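Gamma-glutamyl phosphate reductase (Thermotoga maritima, PDB 1O20) probably catalyses the NADPH-dependent reduction of L-glutamyl 5-phosphate to the corresponding semialdehyde and phosphate, the second step of proline biosynthesis from glutamate. Local coordinates at residues 338-343 and 367-372; 318-323 and 344-349. All blocks are in the same frame, centred on the assembly; numbering follows the deposited sequence. Where two conformers were deposited one is given.

Contact 1. Residues 338-343 and 367-372; sequences EAIEHI and SEIDAA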
loop_
_atom_site.group_PDB
_atom_site.type_symbol
_atom_site.label_atom_id
_atom_site.label_comp_id
_atom_site.label_asym_id
_atom_site.label_seq_id
_atom_site.Cartn_x
_atom_site.Cartn_y
_atom_site.Cartn_z
ATOM N N GLU A 338 13.267 27.029 -2.410
ATOM C CA GLU A 338 13.289 26.486 -3.755
ATOM C C GLU A 338 13.108 24.957 -3.695
ATOM O O GLU A 338 12.564 24.370 -4.616
ATOM C CB GLU A 338 14.575 26.855 -4.485
ATOM C CG GLU A 338 14.405 26.830 -6.000
ATOM C CD GLU A 338 15.731 26.712 -6.743
ATOM O OE1 GLU A 338 16.739 27.324 -6.238
ATOM O OE2 GLU A 338 15.751 25.993 -7.803
ATOM N N ALA A 339 13.553 24.329 -2.606
ATOM C CA ALA A 339 13.380 22.882 -2.455
ATOM C C ALA A 339 11.923 22.591 -2.373
ATOM O O ALA A 339 11.409 21.756 -3.094
ATOM C CB ALA A 339 14.111 22.331 -1.220
ATOM N N ILE A 340 11.238 23.339 -1.537
ATOM C CA ILE A 340 9.779 23.261 -1.438
ATOM C C ILE A 340 9.049 23.511 -2.746
ATOM O O ILE A 340 8.179 22.712 -3.127
ATOM C CB ILE A 340 9.245 24.174 -0.296
ATOM C CG1 ILE A 340 9.664 23.591 1.039
ATOM C CG2 ILE A 340 7.682 24.305 -0.366
ATOM C CD1 ILE A 340 9.483 24.524 2.275
ATOM N N GLU A 341 9.409 24.557 -3.476
ATOM C CA GLU A 341 8.797 24.799 -4.776
ATOM C C GLU A 341 9.013 23.629 -5.728
ATOM O O GLU A 341 8.121 23.257 -6.475
ATOM C CB GLU A 341 9.266 26.115 -5.400
ATOM C CG GLU A 341 8.760 27.339 -4.644
ATOM C CD GLU A 341 7.249 27.476 -4.653
ATOM O OE1 GLU A 341 6.636 27.323 -5.741
ATOM O OE2 GLU A 341 6.684 27.758 -3.577
ATOM N N HIS A 342 10.206 23.045 -5.716
ATOM C CA HIS A 342 10.459 21.963 -6.634
ATOM C C HIS A 342 9.596 20.768 -6.268
ATOM O O HIS A 342 8.989 20.141 -7.136
ATOM C CB HIS A 342 11.959 21.598 -6.655
ATOM C CG HIS A 342 12.275 20.518 -7.620
ATOM N ND1 HIS A 342 12.686 20.774 -8.902
ATOM C CD2 HIS A 342 12.183 19.174 -7.510
ATOM C CE1 HIS A 342 12.860 19.631 -9.538
ATOM N NE2 HIS A 342 12.582 18.643 -8.711
ATOM N N ILE A 343 9.532 20.432 -4.980
ATOM C CA ILE A 343 8.777 19.263 -4.560
ATOM C C ILE A 343 7.281 19.491 -4.852
ATOM O O ILE A 343 6.602 18.555 -5.296
ATOM C CB ILE A 343 9.060 18.938 -3.076
ATOM C CG1 ILE A 343 10.522 18.504 -2.922
ATOM C CG2 ILE A 343 8.183 17.822 -2.551
ATOM C CD1 ILE A 343 10.954 18.469 -1.517
ATOM N N SER A 367 5.610 21.527 7.532
ATOM C CA SER A 367 4.353 22.210 7.497
ATOM C C SER A 367 3.931 22.427 6.032
ATOM O O SER A 367 2.767 22.309 5.681
ATOM C CB SER A 367 4.493 23.516 8.295
ATOM O OG SER A 367 3.551 24.430 7.814
ATOM N N GLU A 368 4.878 22.724 5.146
ATOM C CA GLU A 368 4.496 23.070 3.783
ATOM C C GLU A 368 4.379 21.872 2.787
ATOM O O GLU A 368 3.654 21.989 1.779
ATOM C CB GLU A 368 5.400 24.172 3.245
ATOM C CG GLU A 368 5.185 25.466 4.024
ATOM C CD GLU A 368 5.853 26.675 3.403
ATOM O OE1 GLU A 368 6.286 26.574 2.254
ATOM O OE2 GLU A 368 5.978 27.714 4.094
ATOM N N ILE A 369 5.080 20.764 3.051
ATOM C CA ILE A 369 5.121 19.664 2.101
ATOM C C ILE A 369 3.956 18.740 2.467
ATOM O O ILE A 369 3.892 18.199 3.553
ATOM C CB ILE A 369 6.429 18.891 2.165
ATOM C CG1 ILE A 369 7.607 19.780 1.782
ATOM C CG2 ILE A 369 6.349 17.626 1.272
ATOM C CD1 ILE A 369 7.579 20.314 0.375
ATOM N N ASP A 370 3.057 18.559 1.518
ATOM C CA ASP A 370 1.890 17.763 1.710
ATOM C C ASP A 370 2.079 16.474 0.939
ATOM O O ASP A 370 2.082 16.473 -0.284
ATOM C CB ASP A 370 0.658 18.500 1.186
ATOM C CG ASP A 370 -0.573 17.651 1.300
ATOM O OD1 ASP A 370 -1.033 17.107 0.254
ATOM O OD2 ASP A 370 -1.062 17.393 2.404
ATOM N N ALA A 371 2.277 15.394 1.666
ATOM C CA ALA A 371 2.485 14.079 1.078
ATOM C C ALA A 371 2.012 13.129 2.135
ATOM O O ALA A 371 1.857 13.544 3.258
ATOM C CB ALA A 371 4.011 13.816 0.758
ATOM N N ALA A 372 1.756 11.880 1.798
ATOM C CA ALA A 372 1.377 10.913 2.809
ATOM C C ALA A 372 2.328 10.839 3.975
ATOM O O ALA A 372 1.873 10.646 5.106
ATOM C CB ALA A 372 1.237 9.549 2.218
#
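Ile-369 reaches across to Ile-340 and Ile-343, one turn apart on helix 336-346, and the tip of its side chain does nearly all the touching. CD1 of Ile-369 lies 3.9 Å from CG1 of Ile-340 and equally 3.9 Å from CG2 of Ile-343, so one methyl group rests against both residues of the helix. With chi1 at -63° and chi2 also at -63°, the chain of Ile-369 folds at each step, which carries CD1 to the helix although CB itself does not head that way. The side chains of Ile-343 and Ile-369 meet at about a right angle. All three isoleucines are buried and their cluster is wholly apolar; no hydrogen bond passes between the two segments. The side chains of Ile-340 and Ile-343 also rest on Phe-365 of helix 359-368, and those of Ile-343 and Ile-369 on Glu-352 of strand 351-355.

The other flank is looser and faces solvent. Here the carboxylate of Glu-368 lies by the branches of Ile-340, OE1 being 3.7 Å from CG2 of Ile-340 and 3.8 Å from CD1 of the same residue, a van der Waals approach that pairs no charges. Its second oxygen, OE2, forms a salt bridge with Lys-364 one turn back. Glu-341 lies exposed on this side.

Ile-369 is the first residue to leave helical geometry after helix 359-368, so the contact falls where the chain leaves that helix and heads for strand 373-376. Helix 336-346 thus packs on the end of helix 359-368, the helix of the beta-alpha-beta crossover between the parallel neighbours 351-355 and 373-376, consistent with the alpha/beta fold of aldehyde dehydrogenase-like enzymes.

Contact 2. Residues 318-323 and 344-349; sequences DWPTEY and KKYSTG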
loop_
_atom_site.group_PDB
_atom_site.type_symbol
_atom_site.label_atom_id
_atom_site.label_comp_id
_atom_site.label_asym_id
_atom_site.label_seq_id
_atom_site.Cartn_x
_atom_site.Cartn_y
_atom_site.Cartn_z
ATOM N N ASP A 318 12.868 13.988 -16.685
ATOM C CA ASP A 318 13.396 13.337 -15.492
ATOM C C ASP A 318 12.653 13.737 -14.213
ATOM O O ASP A 318 12.403 12.883 -13.363
ATOM C CB ASP A 318 14.894 13.579 -15.300
ATOM C CG ASP A 318 15.755 12.757 -16.252
ATOM O OD1 ASP A 318 15.697 11.499 -16.224
ATOM O OD2 ASP A 318 16.495 13.300 -17.076
ATOM N N TRP A 319 12.314 15.022 -14.075
ATOM C CA TRP A 319 11.832 15.544 -12.809
ATOM C C TRP A 319 10.535 14.870 -12.307
ATOM O O TRP A 319 10.466 14.538 -11.113
ATOM C CB TRP A 319 11.767 17.094 -12.804
ATOM C CG TRP A 319 13.081 17.660 -13.211
ATOM C CD1 TRP A 319 13.354 18.378 -14.346
ATOM C CD2 TRP A 319 14.344 17.442 -12.568
ATOM N NE1 TRP A 319 14.702 18.633 -14.442
ATOM C CE2 TRP A 319 15.339 18.086 -13.362
ATOM C CE3 TRP A 319 14.742 16.779 -11.401
ATOM C CZ2 TRP A 319 16.684 18.101 -13.013
ATOM C CZ3 TRP A 319 16.097 16.781 -11.059
ATOM C CH2 TRP A 319 17.051 17.431 -11.865
ATOM N N PRO A 320 9.555 14.615 -13.181
ATOM C CA PRO A 320 8.359 13.831 -12.789
ATOM C C PRO A 320 8.487 12.297 -12.755
ATOM O O PRO A 320 7.604 11.629 -12.205
ATOM C CB PRO A 320 7.308 14.236 -13.820
ATOM C CG PRO A 320 8.040 14.778 -14.960
ATOM C CD PRO A 320 9.420 15.169 -14.536
ATOM N N THR A 321 9.554 11.739 -13.311
ATOM C CA THR A 321 9.618 10.304 -13.534
ATOM C C THR A 321 10.057 9.534 -12.300
ATOM O O THR A 321 11.099 9.840 -11.730
ATOM C CB THR A 321 10.604 10.025 -14.666
ATOM O OG1 THR A 321 10.130 10.641 -15.854
ATOM C CG2 THR A 321 10.659 8.515 -15.007
ATOM N N GLU A 322 9.252 8.546 -11.890
ATOM C CA GLU A 322 9.663 7.546 -10.902
ATOM C C GLU A 322 10.395 6.430 -11.638
ATOM O O GLU A 322 9.822 5.749 -12.468
ATOM C CB GLU A 322 8.447 6.974 -10.163
ATOM C CG GLU A 322 8.820 5.970 -9.080
ATOM C CD GLU A 322 7.621 5.275 -8.461
ATOM O OE1 GLU A 322 6.777 4.799 -9.223
ATOM O OE2 GLU A 322 7.534 5.179 -7.211
ATOM N N TYR A 323 11.677 6.266 -11.351
ATOM C CA TYR A 323 12.496 5.297 -12.066
ATOM C C TYR A 323 12.231 3.840 -11.634
ATOM O O TYR A 323 12.295 2.960 -12.467
ATOM C CB TYR A 323 13.985 5.630 -11.894
ATOM C CG TYR A 323 14.380 7.027 -12.339
ATOM C CD1 TYR A 323 14.274 7.412 -13.666
ATOM C CD2 TYR A 323 14.860 7.961 -11.435
ATOM C CE1 TYR A 323 14.668 8.663 -14.074
ATOM C CE2 TYR A 323 15.241 9.215 -11.847
ATOM C CZ TYR A 323 15.143 9.566 -13.158
ATOM O OH TYR A 323 15.530 10.832 -13.595
ATOM N N LYS A 344 6.770 20.713 -4.640
ATOM C CA LYS A 344 5.338 20.970 -4.886
ATOM C C LYS A 344 5.004 20.729 -6.365
ATOM O O LYS A 344 3.934 20.249 -6.691
ATOM C CB LYS A 344 4.931 22.386 -4.466
ATOM C CG LYS A 344 4.945 22.596 -2.964
ATOM C CD LYS A 344 4.211 23.866 -2.548
ATOM C CE LYS A 344 4.574 25.095 -3.327
ATOM N NZ LYS A 344 4.538 26.320 -2.500
ATOM N N LYS A 345 5.928 21.069 -7.244
ATOM C CA LYS A 345 5.730 20.906 -8.687
ATOM C C LYS A 345 5.789 19.447 -9.071
ATOM O O LYS A 345 5.026 19.023 -9.906
ATOM C CB LYS A 345 6.801 21.653 -9.473
ATOM C CG LYS A 345 6.515 21.764 -10.976
ATOM C CD LYS A 345 7.461 22.700 -11.674
ATOM C CE LYS A 345 7.177 22.765 -13.211
ATOM N NZ LYS A 345 8.402 23.376 -13.841
ATOM N N TYR A 346 6.687 18.662 -8.481
ATOM C CA TYR A 346 6.965 17.336 -9.052
ATOM C C TYR A 346 6.590 16.143 -8.192
ATOM O O TYR A 346 6.649 15.043 -8.657
ATOM C CB TYR A 346 8.448 17.253 -9.478
ATOM C CG TYR A 346 8.808 18.159 -10.589
ATOM C CD1 TYR A 346 9.587 19.300 -10.361
ATOM C CD2 TYR A 346 8.377 17.900 -11.898
ATOM C CE1 TYR A 346 9.937 20.126 -11.390
ATOM C CE2 TYR A 346 8.712 18.760 -12.960
ATOM C CZ TYR A 346 9.492 19.864 -12.703
ATOM O OH TYR A 346 9.872 20.723 -13.732
ATOM N N SER A 347 6.188 16.350 -6.942
ATOM C CA SER A 347 5.881 15.262 -6.014
ATOM C C SER A 347 4.604 14.580 -6.470
ATOM O O SER A 347 3.754 15.208 -7.073
ATOM C CB SER A 347 5.670 15.844 -4.607
ATOM O OG SER A 347 5.139 14.942 -3.655
ATOM N N THR A 348 4.474 13.289 -6.195
ATOM C CA THR A 348 3.213 12.589 -6.390
ATOM C C THR A 348 2.534 12.344 -5.054
ATOM O O THR A 348 1.621 11.538 -4.958
ATOM C CB THR A 348 3.445 11.278 -7.099
ATOM O OG1 THR A 348 4.430 10.479 -6.402
ATOM C CG2 THR A 348 4.025 11.528 -8.521
ATOM N N GLY A 349 3.019 12.994 -4.000
ATOM C CA GLY A 349 2.347 12.949 -2.717
ATOM C C GLY A 349 2.570 11.675 -1.929
ATOM O O GLY A 349 1.753 11.304 -1.107
#
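Trp-319 and Pro-320 pack against the ring of Tyr-346, the last residue of helix 336-346, at the point where the two backbones come closest. The principal interaction is CH-pi: CB of Trp-319 sits 3.5 Å from the centroid of the Tyr-346 ring, only 10° off its normal, and thus stands almost exactly over the middle of one face. The opposite face is covered by CG of Lys-345, so the phenol is sandwiched between aliphatic carbons.

The two aromatic rings meet only obliquely. The five-membered ring of Trp-319 and the phenol ring have centroids 5.5 Å apart with planes at 50°, and the indole leads away from Tyr-346 beyond CB. A chi1 of -53° at Trp-319, which sets CG opposite the carbonyl carbon, sends the indole toward Ala-329 and Lys-331 and leaves CB to meet the phenol.

Apolar packing continues at Pro-320, whose CD is 3.9 Å from CD2 of Tyr-346; the two side chains lie side by side and point the same way.

Polar bonds secure each segment rather than join the two directly. NZ of Lys-345 donates to OH of Tyr-346 at 3.0 Å, and OH of Tyr-323 donates to OD1 of Asp-318 at 2.7 Å, approaching from above the carboxylate plane. Beyond the helix, N of Gly-349 donates to OG of Ser-347 at 2.9 Å, forming an ST turn. Asn-238 ND2 bridges the segments indirectly, bonding to O of Trp-319 and O of Tyr-346.

The loop between strands 312-313 and 327-333 is thus laid against the C-terminal end of helix 336-346, just before strand 351-355, with the indole turned onto strand 327-333 of the seven-stranded parallel sheet.

Overall arrangement
From the N terminus, the chain first meets 318-323, in the loop leading to strand 327-333. After strand 327-333 comes helix 336-346, whose earlier part supplies 338-343 to contact 1 and whose end, with the following turn, supplies 344-349 to contact 2. Contact 2 therefore closes the loop that runs through strand 327-333 and helix 336-346, while contact 1 closes later, after helix 359-368. The two closures cross rather than nest. Their centres are about 11 Å apart, and they also meet directly through a probable hydrogen bond from Ala-372 N to Gly-349 O and by packing of His-342 on Trp-319. Helix 336-346 is the shared element, joining the loop before strand 327-333 to the approach to edge strand 373-376.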